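Local coordinates for putative alpha/beta hydrolase fold protein (Candidatus Nitrososphaera gargensis, PDB 5A62) that probably acts as a hydrolase of the alpha/beta hydrolase fold, consistent with a carboxylesterase that cleaves ester bonds, at residues Tyr24-Ile29 with Lys92-Gly97; Ala118-Asn123 with Phe214-Ser219; Ser125-Gln130 with Met225-Glu230; Ser219-Phe224 with Ser246-Val251. One frame throughout, in Å; residues are numbered along the deposited sequence. Where two conformers were deposited one is given.

Contact 1 (Tyr24-Ile29 with Lys92-Gly97); sequences YPLVLI and KCTIIG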
loop_
_atom_site.group_PDB
_atom_site.type_symbol
_atom_site.label_atom_id
_atom_site.label_comp_id
_atom_site.label_asym_id
_atom_site.label_seq_id
_atom_site.Cartn_x
_atom_site.Cartn_y
_atom_site.Cartn_z
ATOM N N TYR A 24 9.104 28.276 20.685
ATOM C CA TYR A 24 8.967 26.812 20.755
ATOM C C TYR A 24 8.094 26.306 19.583
ATOM O O TYR A 24 6.989 26.793 19.394
ATOM C CB TYR A 24 8.344 26.388 22.095
ATOM C CG TYR A 24 8.338 24.894 22.250
ATOM C CD1 TYR A 24 9.464 24.206 22.640
ATOM C CD2 TYR A 24 7.239 24.160 21.824
ATOM C CE1 TYR A 24 9.491 22.816 22.707
ATOM C CE2 TYR A 24 7.243 22.802 21.905
ATOM C CZ TYR A 24 8.350 22.101 22.351
ATOM O OH TYR A 24 8.481 20.703 22.392
ATOM N N PRO A 25 8.673 25.335 18.837
ATOM C CA PRO A 25 7.990 24.891 17.595
ATOM C C PRO A 25 6.993 23.744 17.771
ATOM O O PRO A 25 7.288 22.733 18.389
ATOM C CB PRO A 25 9.134 24.432 16.759
ATOM C CG PRO A 25 10.111 23.863 17.746
ATOM C CD PRO A 25 10.003 24.735 18.941
ATOM N N LEU A 26 5.839 23.986 17.197
ATOM C CA LEU A 26 4.756 23.004 17.104
ATOM C C LEU A 26 4.558 22.692 15.637
ATOM O O LEU A 26 4.557 23.589 14.793
ATOM C CB LEU A 26 3.466 23.585 17.632
ATOM C CG LEU A 26 3.452 24.049 19.107
ATOM C CD1 LEU A 26 2.119 24.561 19.524
ATOM C CD2 LEU A 26 3.897 22.996 20.072
ATOM N N VAL A 27 4.400 21.405 15.336
ATOM C CA VAL A 27 4.202 20.922 13.990
ATOM C C VAL A 27 2.824 20.325 13.867
ATOM O O VAL A 27 2.525 19.435 14.659
ATOM C CB VAL A 27 5.270 19.851 13.660
ATOM C CG1 VAL A 27 5.097 19.323 12.246
ATOM C CG2 VAL A 27 6.684 20.403 13.875
ATOM N N LEU A 28 2.062 20.800 12.920
ATOM C CA LEU A 28 0.670 20.389 12.707
ATOM C C LEU A 28 0.619 19.481 11.509
ATOM O O LEU A 28 1.072 19.850 10.426
ATOM C CB LEU A 28 -0.318 21.522 12.510
ATOM C CG LEU A 28 -0.190 22.637 13.531
ATOM C CD1 LEU A 28 -1.222 23.696 13.257
ATOM C CD2 LEU A 28 -0.382 22.166 14.917
ATOM N N ILE A 29 0.006 18.292 11.678
ATOM C CA ILE A 29 -0.092 17.297 10.584
ATOM C C ILE A 29 -1.535 16.912 10.377
ATOM O O ILE A 29 -2.175 16.351 11.275
ATOM C CB ILE A 29 0.783 16.088 10.848
ATOM C CG1 ILE A 29 2.184 16.470 11.357
ATOM C CG2 ILE A 29 0.885 15.256 9.607
ATOM C CD1 ILE A 29 3.148 15.318 11.457
ATOM N N LYS A 92 14.070 20.308 18.567
ATOM C CA LYS A 92 13.117 19.665 19.530
ATOM C C LYS A 92 11.777 20.359 19.425
ATOM O O LYS A 92 11.696 21.572 19.512
ATOM C CB LYS A 92 13.571 19.723 21.001
ATOM C CG LYS A 92 14.557 18.612 21.370
ATOM C CD LYS A 92 14.522 18.156 22.829
ATOM C CE LYS A 92 13.865 16.779 22.960
ATOM N NZ LYS A 92 13.442 16.433 24.355
ATOM N N CYS A 93 10.713 19.578 19.282
ATOM C CA CYS A 93 9.414 20.148 18.948
ATOM C C CYS A 93 8.330 19.292 19.578
ATOM O O CYS A 93 8.618 18.198 20.121
ATOM C CB CYS A 93 9.198 20.207 17.449
ATOM S SG CYS A 93 9.097 18.587 16.619
ATOM N N THR A 94 7.104 19.742 19.480
ATOM C CA THR A 94 5.947 18.952 19.794
ATOM C C THR A 94 5.158 18.814 18.489
ATOM O O THR A 94 4.951 19.795 17.790
ATOM C CB THR A 94 5.124 19.573 20.872
ATOM O OG1 THR A 94 5.887 19.411 22.096
ATOM C CG2 THR A 94 3.777 18.901 21.043
ATOM N N ILE A 95 4.625 17.630 18.210
ATOM C CA ILE A 95 3.853 17.375 16.979
ATOM C C ILE A 95 2.399 17.102 17.359
ATOM O O ILE A 95 2.140 16.292 18.220
ATOM C CB ILE A 95 4.428 16.184 16.247
ATOM C CG1 ILE A 95 5.898 16.390 15.912
ATOM C CG2 ILE A 95 3.668 15.944 14.969
ATOM C CD1 ILE A 95 6.646 15.143 15.404
ATOM N N ILE A 96 1.529 17.788 16.675
ATOM C CA ILE A 96 0.080 17.688 16.816
ATOM C C ILE A 96 -0.423 17.070 15.497
ATOM O O ILE A 96 -0.346 17.712 14.475
ATOM C CB ILE A 96 -0.615 18.991 17.102
ATOM C CG1 ILE A 96 -0.034 19.576 18.415
ATOM C CG2 ILE A 96 -2.104 18.765 17.181
ATOM C CD1 ILE A 96 -0.365 21.024 18.564
ATOM N N GLY A 97 -0.926 15.830 15.588
ATOM C CA GLY A 97 -1.351 15.166 14.374
ATOM C C GLY A 97 -2.728 14.615 14.434
ATOM O O GLY A 97 -3.097 14.021 15.436
#

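Contact 2 (Ala118-Asn123 with Phe214-Ser219); sequences AIIMIN and FAIVGS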
loop_
_atom_site.group_PDB
_atom_site.type_symbol
_atom_site.label_atom_id
_atom_site.label_comp_id
_atom_site.label_asym_id
_atom_site.label_seq_id
_atom_site.Cartn_x
_atom_site.Cartn_y
_atom_site.Cartn_z
ATOM N N ALA A 118 7.139 15.782 22.708
ATOM C CA ALA A 118 5.795 15.298 22.914
ATOM C C ALA A 118 5.111 15.183 21.584
ATOM O O ALA A 118 5.422 15.891 20.631
ATOM C CB ALA A 118 4.998 16.216 23.782
ATOM N N ILE A 119 4.168 14.269 21.571
ATOM C CA ILE A 119 3.203 14.181 20.484
ATOM C C ILE A 119 1.798 14.228 21.068
ATOM O O ILE A 119 1.531 13.743 22.151
ATOM C CB ILE A 119 3.362 12.975 19.615
ATOM C CG1 ILE A 119 3.036 11.663 20.277
ATOM C CG2 ILE A 119 4.734 12.961 19.010
ATOM C CD1 ILE A 119 3.112 10.470 19.327
ATOM N N ILE A 120 0.894 14.822 20.261
ATOM C CA ILE A 120 -0.521 14.984 20.590
ATOM C C ILE A 120 -1.271 14.430 19.426
ATOM O O ILE A 120 -1.296 15.071 18.364
ATOM C CB ILE A 120 -0.915 16.416 20.908
ATOM C CG1 ILE A 120 -0.048 16.929 22.048
ATOM C CG2 ILE A 120 -2.419 16.434 21.289
ATOM C CD1 ILE A 120 -0.228 18.406 22.335
ATOM N N MET A 121 -1.898 13.290 19.585
ATOM C CA MET A 121 -2.602 12.586 18.506
ATOM C C MET A 121 -4.091 12.832 18.644
ATOM O O MET A 121 -4.658 12.511 19.705
ATOM C CB MET A 121 -2.355 11.097 18.590
ATOM C CG MET A 121 -0.894 10.709 18.452
ATOM S SD MET A 121 -0.594 8.957 18.623
ATOM C CE MET A 121 -0.871 8.730 20.389
ATOM N N ILE A 122 -4.736 13.412 17.660
ATOM C CA ILE A 122 -6.149 13.730 17.676
ATOM C C ILE A 122 -6.795 12.708 16.743
ATOM O O ILE A 122 -6.539 12.695 15.543
ATOM C CB ILE A 122 -6.433 15.121 17.210
ATOM C CG1 ILE A 122 -5.630 16.155 18.027
ATOM C CG2 ILE A 122 -7.959 15.355 17.232
ATOM C CD1 ILE A 122 -5.777 17.572 17.563
ATOM N N ASN A 123 -7.621 11.782 17.277
ATOM C CA ASN A 123 -8.153 10.643 16.553
ATOM C C ASN A 123 -7.091 9.993 15.704
ATOM O O ASN A 123 -7.308 9.747 14.519
ATOM C CB ASN A 123 -9.357 11.095 15.675
ATOM C CG ASN A 123 -10.554 11.526 16.501
ATOM O OD1 ASN A 123 -10.770 11.023 17.620
ATOM N ND2 ASN A 123 -11.320 12.455 15.939
ATOM N N PHE A 214 0.328 12.158 24.263
ATOM C CA PHE A 214 -0.982 12.628 24.554
ATOM C C PHE A 214 -1.926 12.225 23.422
ATOM O O PHE A 214 -1.536 12.143 22.274
ATOM C CB PHE A 214 -1.035 14.141 24.666
ATOM C CG PHE A 214 -0.122 14.742 25.699
ATOM C CD1 PHE A 214 1.165 15.150 25.394
ATOM C CD2 PHE A 214 -0.612 15.003 26.963
ATOM C CE1 PHE A 214 1.957 15.753 26.364
ATOM C CE2 PHE A 214 0.187 15.594 27.923
ATOM C CZ PHE A 214 1.453 15.967 27.637
ATOM N N ALA A 215 -3.176 11.991 23.732
ATOM C CA ALA A 215 -4.192 11.677 22.736
ATOM C C ALA A 215 -5.514 12.333 23.120
ATOM O O ALA A 215 -5.915 12.382 24.290
ATOM C CB ALA A 215 -4.391 10.212 22.558
ATOM N N ILE A 216 -6.172 12.882 22.136
ATOM C CA ILE A 216 -7.559 13.400 22.196
ATOM C C ILE A 216 -8.384 12.614 21.209
ATOM O O ILE A 216 -8.032 12.608 20.028
ATOM C CB ILE A 216 -7.595 14.887 21.873
ATOM C CG1 ILE A 216 -6.588 15.664 22.742
ATOM C CG2 ILE A 216 -9.019 15.410 22.038
ATOM C CD1 ILE A 216 -6.434 17.145 22.452
ATOM N N VAL A 217 -9.446 11.929 21.657
ATOM C CA VAL A 217 -10.226 11.081 20.795
ATOM C C VAL A 217 -11.695 11.409 20.960
ATOM O O VAL A 217 -12.138 11.617 22.094
ATOM C CB VAL A 217 -9.931 9.597 21.056
ATOM C CG1 VAL A 217 -10.291 9.131 22.424
ATOM C CG2 VAL A 217 -10.637 8.700 20.054
ATOM N N GLY A 218 -12.425 11.434 19.866
ATOM C CA GLY A 218 -13.874 11.626 19.901
ATOM C C GLY A 218 -14.545 10.331 20.309
ATOM O O GLY A 218 -14.245 9.283 19.761
ATOM N N SER A 219 -15.484 10.401 21.254
ATOM C CA SER A 219 -16.121 9.197 21.790
ATOM C C SER A 219 -16.884 8.458 20.710
ATOM O O SER A 219 -17.043 7.251 20.843
ATOM C CB SER A 219 -17.032 9.550 22.968
ATOM O OG SER A 219 -18.204 10.214 22.528
#

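Contact 3 (Ser125-Gln130 with Met225-Glu230); sequences SPKKFQ and MRLIKE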
loop_
_atom_site.group_PDB
_atom_site.type_symbol
_atom_site.label_atom_id
_atom_site.label_comp_id
_atom_site.label_asym_id
_atom_site.label_seq_id
_atom_site.Cartn_x
_atom_site.Cartn_y
_atom_site.Cartn_z
ATOM N N SER A 125 -3.522 7.052 16.315
ATOM C CA SER A 125 -2.807 6.185 17.235
ATOM C C SER A 125 -1.569 5.629 16.573
ATOM O O SER A 125 -1.433 5.713 15.347
ATOM C CB SER A 125 -3.719 5.024 17.627
ATOM O OG SER A 125 -3.652 3.921 16.730
ATOM N N PRO A 126 -0.698 4.970 17.318
ATOM C CA PRO A 126 0.452 4.281 16.761
ATOM C C PRO A 126 0.141 2.873 16.240
ATOM O O PRO A 126 1.023 2.221 15.734
ATOM C CB PRO A 126 1.409 4.173 17.951
ATOM C CG PRO A 126 0.524 4.277 19.131
ATOM C CD PRO A 126 -0.703 4.997 18.791
ATOM N N LYS A 127 -1.079 2.387 16.362
ATOM C CA LYS A 127 -1.383 1.029 16.013
ATOM C C LYS A 127 -1.667 0.828 14.529
ATOM O O LYS A 127 -2.167 1.714 13.817
ATOM C CB LYS A 127 -2.603 0.578 16.816
ATOM C CG LYS A 127 -2.194 0.496 18.275
ATOM C CD LYS A 127 -2.921 -0.534 19.102
ATOM C CE LYS A 127 -2.768 -1.921 18.523
ATOM N NZ LYS A 127 -3.361 -2.930 19.430
ATOM N N LYS A 128 -1.354 -0.369 14.087
ATOM C CA LYS A 128 -1.859 -0.845 12.822
ATOM C C LYS A 128 -3.350 -1.024 12.901
ATOM O O LYS A 128 -3.937 -1.344 13.955
ATOM C CB LYS A 128 -1.280 -2.221 12.502
ATOM C CG LYS A 128 0.036 -2.265 11.898
ATOM C CD LYS A 128 0.288 -3.683 11.251
ATOM C CE LYS A 128 -0.211 -4.019 9.839
ATOM N NZ LYS A 128 0.056 -2.997 8.750
ATOM N N PHE A 129 -4.009 -0.876 11.778
ATOM C CA PHE A 129 -5.440 -1.138 11.683
ATOM C C PHE A 129 -5.699 -2.627 11.543
ATOM O O PHE A 129 -4.893 -3.371 11.033
ATOM C CB PHE A 129 -6.050 -0.429 10.485
ATOM C CG PHE A 129 -6.028 1.069 10.628
ATOM C CD1 PHE A 129 -6.969 1.744 11.370
ATOM C CD2 PHE A 129 -5.004 1.813 10.029
ATOM C CE1 PHE A 129 -6.907 3.114 11.531
ATOM C CE2 PHE A 129 -4.941 3.185 10.169
ATOM C CZ PHE A 129 -5.883 3.842 10.925
ATOM N N GLN A 130 -6.862 -3.023 12.005
ATOM C CA GLN A 130 -7.399 -4.288 11.568
ATOM C C GLN A 130 -7.920 -4.140 10.144
ATOM O O GLN A 130 -8.383 -3.090 9.709
ATOM C CB GLN A 130 -8.520 -4.708 12.535
ATOM C CG GLN A 130 -8.022 -5.095 13.945
ATOM C CD GLN A 130 -6.939 -6.194 13.951
ATOM O OE1 GLN A 130 -5.774 -5.969 14.285
ATOM N NE2 GLN A 130 -7.330 -7.397 13.545
ATOM N N MET A 225 -11.254 5.121 19.038
ATOM C CA MET A 225 -11.479 4.780 20.456
ATOM C C MET A 225 -10.899 3.455 20.795
ATOM O O MET A 225 -10.244 3.271 21.789
ATOM C CB MET A 225 -12.959 4.807 20.833
ATOM C CG MET A 225 -13.511 6.208 20.980
ATOM S SD MET A 225 -13.007 7.055 22.480
ATOM C CE MET A 225 -14.070 6.204 23.664
ATOM N N ARG A 226 -11.149 2.485 19.928
ATOM C CA ARG A 226 -10.684 1.138 20.186
ATOM C C ARG A 226 -9.133 1.108 20.152
ATOM O O ARG A 226 -8.453 0.550 21.038
ATOM C CB ARG A 226 -11.256 0.163 19.190
ATOM C CG ARG A 226 -10.935 -1.279 19.588
ATOM C CD ARG A 226 -11.218 -2.275 18.460
ATOM N NE ARG A 226 -10.121 -2.253 17.498
ATOM C CZ ARG A 226 -10.183 -1.913 16.200
ATOM N NH1 ARG A 226 -11.254 -1.483 15.623
ATOM N NH2 ARG A 226 -9.066 -2.060 15.504
ATOM N N LEU A 227 -8.528 1.690 19.115
ATOM C CA LEU A 227 -7.093 1.687 19.015
ATOM C C LEU A 227 -6.405 2.461 20.114
ATOM O O LEU A 227 -5.363 2.006 20.564
ATOM C CB LEU A 227 -6.696 2.181 17.628
ATOM C CG LEU A 227 -7.088 1.343 16.428
ATOM C CD1 LEU A 227 -6.729 2.059 15.137
ATOM C CD2 LEU A 227 -6.489 -0.020 16.434
ATOM N N ILE A 228 -6.936 3.594 20.519
ATOM C CA ILE A 228 -6.288 4.359 21.550
ATOM C C ILE A 228 -6.448 3.729 22.871
ATOM O O ILE A 228 -5.531 3.778 23.692
ATOM C CB ILE A 228 -6.687 5.842 21.480
ATOM C CG1 ILE A 228 -5.495 6.692 21.990
ATOM C CG2 ILE A 228 -8.027 6.113 22.098
ATOM C CD1 ILE A 228 -4.295 6.675 21.125
ATOM N N LYS A 229 -7.554 3.065 23.135
ATOM C CA LYS A 229 -7.707 2.303 24.366
ATOM C C LYS A 229 -6.727 1.164 24.442
ATOM O O LYS A 229 -6.071 0.890 25.474
ATOM C CB LYS A 229 -9.150 1.851 24.522
ATOM C CG LYS A 229 -9.983 3.020 25.020
ATOM C CD LYS A 229 -11.426 2.655 25.345
ATOM C CE LYS A 229 -12.357 2.982 24.184
ATOM N NZ LYS A 229 -13.748 2.458 24.356
ATOM N N GLU A 230 -6.487 0.497 23.299
ATOM C CA GLU A 230 -5.488 -0.533 23.241
ATOM C C GLU A 230 -4.105 0.072 23.470
ATOM O O GLU A 230 -3.250 -0.491 24.168
ATOM C CB GLU A 230 -5.549 -1.293 21.891
ATOM C CG GLU A 230 -6.826 -2.089 21.672
ATOM C CD GLU A 230 -7.055 -2.630 20.242
ATOM O OE1 GLU A 230 -6.156 -2.493 19.379
ATOM O OE2 GLU A 230 -8.163 -3.207 19.993
#

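Contact 4 (Ser219-Phe224 with Ser246-Val251); sequences SDDDVF and SDHWVV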
loop_
_atom_site.group_PDB
_atom_site.type_symbol
_atom_site.label_atom_id
_atom_site.label_comp_id
_atom_site.label_asym_id
_atom_site.label_seq_id
_atom_site.Cartn_x
_atom_site.Cartn_y
_atom_site.Cartn_z
ATOM N N SER A 219 -15.484 10.401 21.254
ATOM C CA SER A 219 -16.121 9.197 21.790
ATOM C C SER A 219 -16.884 8.458 20.710
ATOM O O SER A 219 -17.043 7.251 20.843
ATOM C CB SER A 219 -17.032 9.550 22.968
ATOM O OG SER A 219 -18.204 10.214 22.528
ATOM N N ASP A 220 -17.326 9.123 19.665
ATOM C CA ASP A 220 -18.039 8.476 18.566
ATOM C C ASP A 220 -17.161 7.893 17.469
ATOM O O ASP A 220 -17.670 7.246 16.544
ATOM C CB ASP A 220 -19.071 9.440 17.983
ATOM C CG ASP A 220 -20.184 9.727 18.945
ATOM O OD1 ASP A 220 -20.557 8.822 19.746
ATOM O OD2 ASP A 220 -20.675 10.848 18.921
ATOM N N ASP A 221 -15.836 8.069 17.564
ATOM C CA ASP A 221 -14.916 7.535 16.563
ATOM C C ASP A 221 -14.584 6.109 16.995
ATOM O O ASP A 221 -13.637 5.873 17.750
ATOM C CB ASP A 221 -13.658 8.410 16.511
ATOM C CG ASP A 221 -12.750 8.043 15.368
ATOM O OD1 ASP A 221 -12.790 6.867 14.885
ATOM O OD2 ASP A 221 -11.994 8.938 14.846
ATOM N N ASP A 222 -15.371 5.138 16.551
ATOM C CA ASP A 222 -15.261 3.846 17.145
ATOM C C ASP A 222 -13.870 3.249 16.872
ATOM O O ASP A 222 -13.337 2.565 17.740
ATOM C CB ASP A 222 -16.344 2.915 16.561
ATOM C CG ASP A 222 -17.783 3.267 17.024
ATOM O OD1 ASP A 222 -17.986 3.886 18.079
ATOM O OD2 ASP A 222 -18.734 2.924 16.282
ATOM N N VAL A 223 -13.332 3.413 15.670
ATOM C CA VAL A 223 -12.060 2.827 15.344
ATOM C C VAL A 223 -10.976 3.401 16.230
ATOM O O VAL A 223 -10.186 2.645 16.847
ATOM C CB VAL A 223 -11.673 2.923 13.869
ATOM C CG1 VAL A 223 -10.236 2.534 13.597
ATOM C CG2 VAL A 223 -12.618 2.062 13.014
ATOM N N PHE A 224 -10.868 4.721 16.271
ATOM C CA PHE A 224 -9.787 5.302 17.092
ATOM C C PHE A 224 -10.010 5.176 18.550
ATOM O O PHE A 224 -9.059 5.043 19.291
ATOM C CB PHE A 224 -9.427 6.730 16.623
ATOM C CG PHE A 224 -8.693 6.697 15.324
ATOM C CD1 PHE A 224 -7.375 6.284 15.275
ATOM C CD2 PHE A 224 -9.330 6.976 14.153
ATOM C CE1 PHE A 224 -6.698 6.220 14.089
ATOM C CE2 PHE A 224 -8.655 6.929 12.949
ATOM C CZ PHE A 224 -7.328 6.549 12.925
ATOM N N SER A 246 -18.015 13.806 20.141
ATOM C CA SER A 246 -17.289 14.139 18.945
ATOM C C SER A 246 -16.882 12.864 18.200
ATOM O O SER A 246 -16.839 11.781 18.783
ATOM C CB SER A 246 -16.000 14.906 19.299
ATOM O OG SER A 246 -16.303 16.181 19.868
ATOM N N ASP A 247 -16.611 13.014 16.920
ATOM C CA ASP A 247 -16.260 11.899 16.042
ATOM C C ASP A 247 -14.962 12.218 15.287
ATOM O O ASP A 247 -14.158 13.082 15.665
ATOM C CB ASP A 247 -17.469 11.740 15.109
ATOM C CG ASP A 247 -17.631 10.348 14.528
ATOM O OD1 ASP A 247 -16.650 9.600 14.385
ATOM O OD2 ASP A 247 -18.803 9.999 14.128
ATOM N N HIS A 248 -14.684 11.468 14.228
ATOM C CA HIS A 248 -13.425 11.525 13.540
ATOM C C HIS A 248 -13.044 12.915 13.087
ATOM O O HIS A 248 -11.884 13.351 13.243
ATOM C CB HIS A 248 -13.506 10.646 12.280
ATOM C CG HIS A 248 -12.241 10.584 11.480
ATOM N ND1 HIS A 248 -12.065 11.306 10.316
ATOM C CD2 HIS A 248 -11.099 9.884 11.661
ATOM C CE1 HIS A 248 -10.883 11.029 9.792
ATOM N NE2 HIS A 248 -10.277 10.180 10.598
ATOM N N TRP A 249 -13.999 13.634 12.509
ATOM C CA TRP A 249 -13.728 14.937 11.948
ATOM C C TRP A 249 -13.872 16.101 12.926
ATOM O O TRP A 249 -14.309 17.194 12.616
ATOM C CB TRP A 249 -14.569 15.150 10.680
ATOM C CG TRP A 249 -14.118 14.338 9.561
ATOM C CD1 TRP A 249 -14.679 13.157 9.117
ATOM C CD2 TRP A 249 -12.960 14.565 8.745
ATOM N NE1 TRP A 249 -13.951 12.666 8.070
ATOM C CE2 TRP A 249 -12.910 13.514 7.801
ATOM C CE3 TRP A 249 -11.995 15.593 8.669
ATOM C CZ2 TRP A 249 -11.908 13.434 6.836
ATOM C CZ3 TRP A 249 -11.004 15.491 7.724
ATOM C CH2 TRP A 249 -10.974 14.414 6.812
ATOM N N VAL A 250 -13.418 15.870 14.144
ATOM C CA VAL A 250 -13.495 16.852 15.212
ATOM C C VAL A 250 -12.767 18.135 14.824
ATOM O O VAL A 250 -13.103 19.211 15.298
ATOM C CB VAL A 250 -12.938 16.269 16.561
ATOM C CG1 VAL A 250 -11.445 16.031 16.486
ATOM C CG2 VAL A 250 -13.299 17.160 17.742
ATOM N N VAL A 251 -11.721 18.063 14.001
ATOM C CA VAL A 251 -10.958 19.219 13.571
ATOM C C VAL A 251 -11.793 20.144 12.658
ATOM O O VAL A 251 -11.481 21.301 12.489
ATOM C CB VAL A 251 -9.631 18.789 12.899
ATOM C CG1 VAL A 251 -9.873 17.880 11.718
ATOM C CG2 VAL A 251 -8.784 19.954 12.458
#

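Contact 1 (Tyr24-Ile29 with Lys92-Gly97)
Two parallel strands at the heart of the alpha/beta hydrolase sheet, 25-29 and 93-97, run side by side here, their axes 21° apart. Four backbone hydrogen bonds zip them together; the longest is at the N-terminal end, Thr94 N to Pro25 O at 3.2 Å, and the shortest is Ile96 N to Val27 O at 2.8 Å, almost along the C=O axis and with an N-H...O angle of 173°. This C-terminal half is the dense part. On one face Leu28 and Ile96 point the same way, CD2 of Leu28 lying 3.8 Å from CD1 of Ile96, and helix 256-272 closes over Ile96. On the other face Ile29 crosses Ile95 obliquely, its CD1 3.6 Å from Ile95 CG2, beneath helix 100-111. Gly97 ends this segment beside Ile29, just ahead of Ser99, the probable nucleophile in a GxSxG elbow pattern.

The opposite end is looser and nearer solvent. Lys92 is exposed, and its chain leads away from Tyr24-Ile29 to a salt bridge with Asp117. Pro25 CG rests 3.3 Å from Lys92 O, while Pro25 CD covers one face of the Tyr24 ring near its rim. Tyr24 places CG anti to its backbone N (chi1 -174°), which swings the partly exposed ring across Thr94 at about a right angle. Leu26 CD2 and Thr94 CB both lie at the edge of this ring. The phenol oxygen is also hydrogen-bonded to Asp117, so two side chains hold it; the bond from within the strand pair is donated by Thr94 OG1 to Tyr24 OH, 2.9 Å away.

Contact 2 (Ala118-Asn123 with Phe214-Ser219)
Positive phi and psi (43° and 54°) turn the backbone at Asn123 out of strand 118-122, and a chi1 of -67°, CG beside the backbone N, carries its amide across to the end of strand 214-218. The two strands are parallel neighbours in the alpha/beta hydrolase sheet, and Asn123 carries their pairing one step beyond the regular strand. Its own N-H is bound to Ile216 O at 2.9 Å, and its carboxamide takes over where the main chain leaves off. ND2 turns to His248 O, tying the strand end to the loop that carries the probable catalytic histidine.

Deeper in, the backbone bonds Phe214 N to Ile119 O and Ile216 N to Met121 O are both 2.9 Å long. Met121 N reaches Phe214 O from above the carbonyl plane. Phe214, with CG beside its backbone N, lies alongside Ile120, whose CG1 is 3.9 Å from Phe214 CB; the ring presents its edge to Ile119 O and to Ala118 CB. Helix 256-272 covers the sheet face that bears Ile120 and Phe214, while Met121 and Ala215 point to the other, against helix 222-234. At the strand end, Asn123 OD1 accepts from Gly218 N on an in-plane lone pair, at 2.8 Å.

Contact 3 (Ser125-Gln130 with Met225-Glu230)
Lys127 NZ is gripped by one strong partner, Glu230 OE1 at 2.8 Å, in a salt bridge backed by a long, weak ion pair with Glu234. It sits where the loop 125-130, leaving strand 116-122 of the alpha/beta hydrolase fold for helix 131-134, runs over helix 222-234. The lysine chain bends at chi3 (57°) and crosses the extended glutamate at about a right angle, so that the ammonium group comes at OE1 from above the carboxylate plane. The other carboxylate oxygen serves a second cation: Arg226 NE makes a weak 3.3 Å bond to Glu230 OE2, which lies in the plane of the guanidinium at its edge. Arg226 in turn has its stronger partner in Asp133, so the network of Lys127, Glu230 and Arg226 extends to the helix that follows the loop. The shared carboxylate probably offsets the repulsion between the two cations.

Beneath the charges lies an apolar wedge. Leu227 points at the loop, its CD1 3.8 Å from Phe129 CE1, the two side chains crossing at about a right angle, and its CD2 3.8 Å from Lys128 O. Ile228 CD1 touches Ser125 CB at 3.9 Å. Phe129 also meets Val223, one turn back on the same helix.

The bend that brings Lys127 over the helix is an ST turn. Ser125 holds its hydroxyl in the crowded position between N and carbonyl carbon (chi1 87°), packed 3.6 Å from Leu227 CB, and there Ser125 OG accepts from Lys127 N at 3.0 Å.

Contact 4 (Ser219-Phe224 with Ser246-Val251)
Asp221 and His248 extend side by side from the two loops, each with CG anti to its backbone N (chi1 -172° and -178°), their carboxylate and imidazole planes 66° apart. These loops follow strands 212-218 and 239-243, where alpha/beta hydrolases usually carry the acid and the histidine of a catalytic triad. The aspartate is used from both ends. OD1 caps helix 222-234, taking the N-H of Phe224 at 3.2 Å from well above the carboxylate plane. OD2 lies against the histidine, 3.2 Å from His248 CA and, at the edge of the ring, 3.4 Å from His248 CD2.

Phe224 swings its ring obliquely toward the same edge, its CE2 4.0 Å from His248 CD2. Beyond, His248 ND1 sits 3.2 Å above the plane of the Trp249 indole, toward its rim, and NE2 is hydrogen-bonded to Ser99 in the probable nucleophile elbow.

Two further aspartates shape the loops. Asp247, with CG also roughly anti to its N, folds OD1 back onto His248 N at 2.7 Å, fixing the backbone from which the imidazole springs. The main-chain Asp220 N sits nearly on the extension of the Ser246 C=O bond, 2.8 Å from Ser246 O.

As modelled, a ring carbon rather than ND1 faces Asp221, and the buried OD2 finds no hydrogen-bond partner. The nearby Asp247 carboxylate could raise the pKa of Asp221 or help to stabilise a protonated imidazole. The positions of Asp221 and His248, with NE2 bonded to Ser99, are consistent with a triad, although its acid-to-imidazole bond is not made here.

In the fold
Contacts 1 and 2 are the buried core: parallel strand pairs in one sheet, joined because strands 93-98 and 116-122 are neighbours (Ile95 O to Ile120 N). Their chemistry is mainly backbone pairing flanked by apolar side chains, with a side-chain hydrogen bond at one end of each. Contacts 3 and 4 are partly buried and work at loops, both using helix 222-234: contact 4 secures its N-terminus, contact 3 its next turns with a salt-bridge network nearer solvent. Contact 2 leads into contact 4 through the shared Ser219 and through Asn123, which grips the His248 loop. Glu230 pairs with cations in contact 3, whereas in contact 4 Asp221 caps a helix and is probably the triad acid.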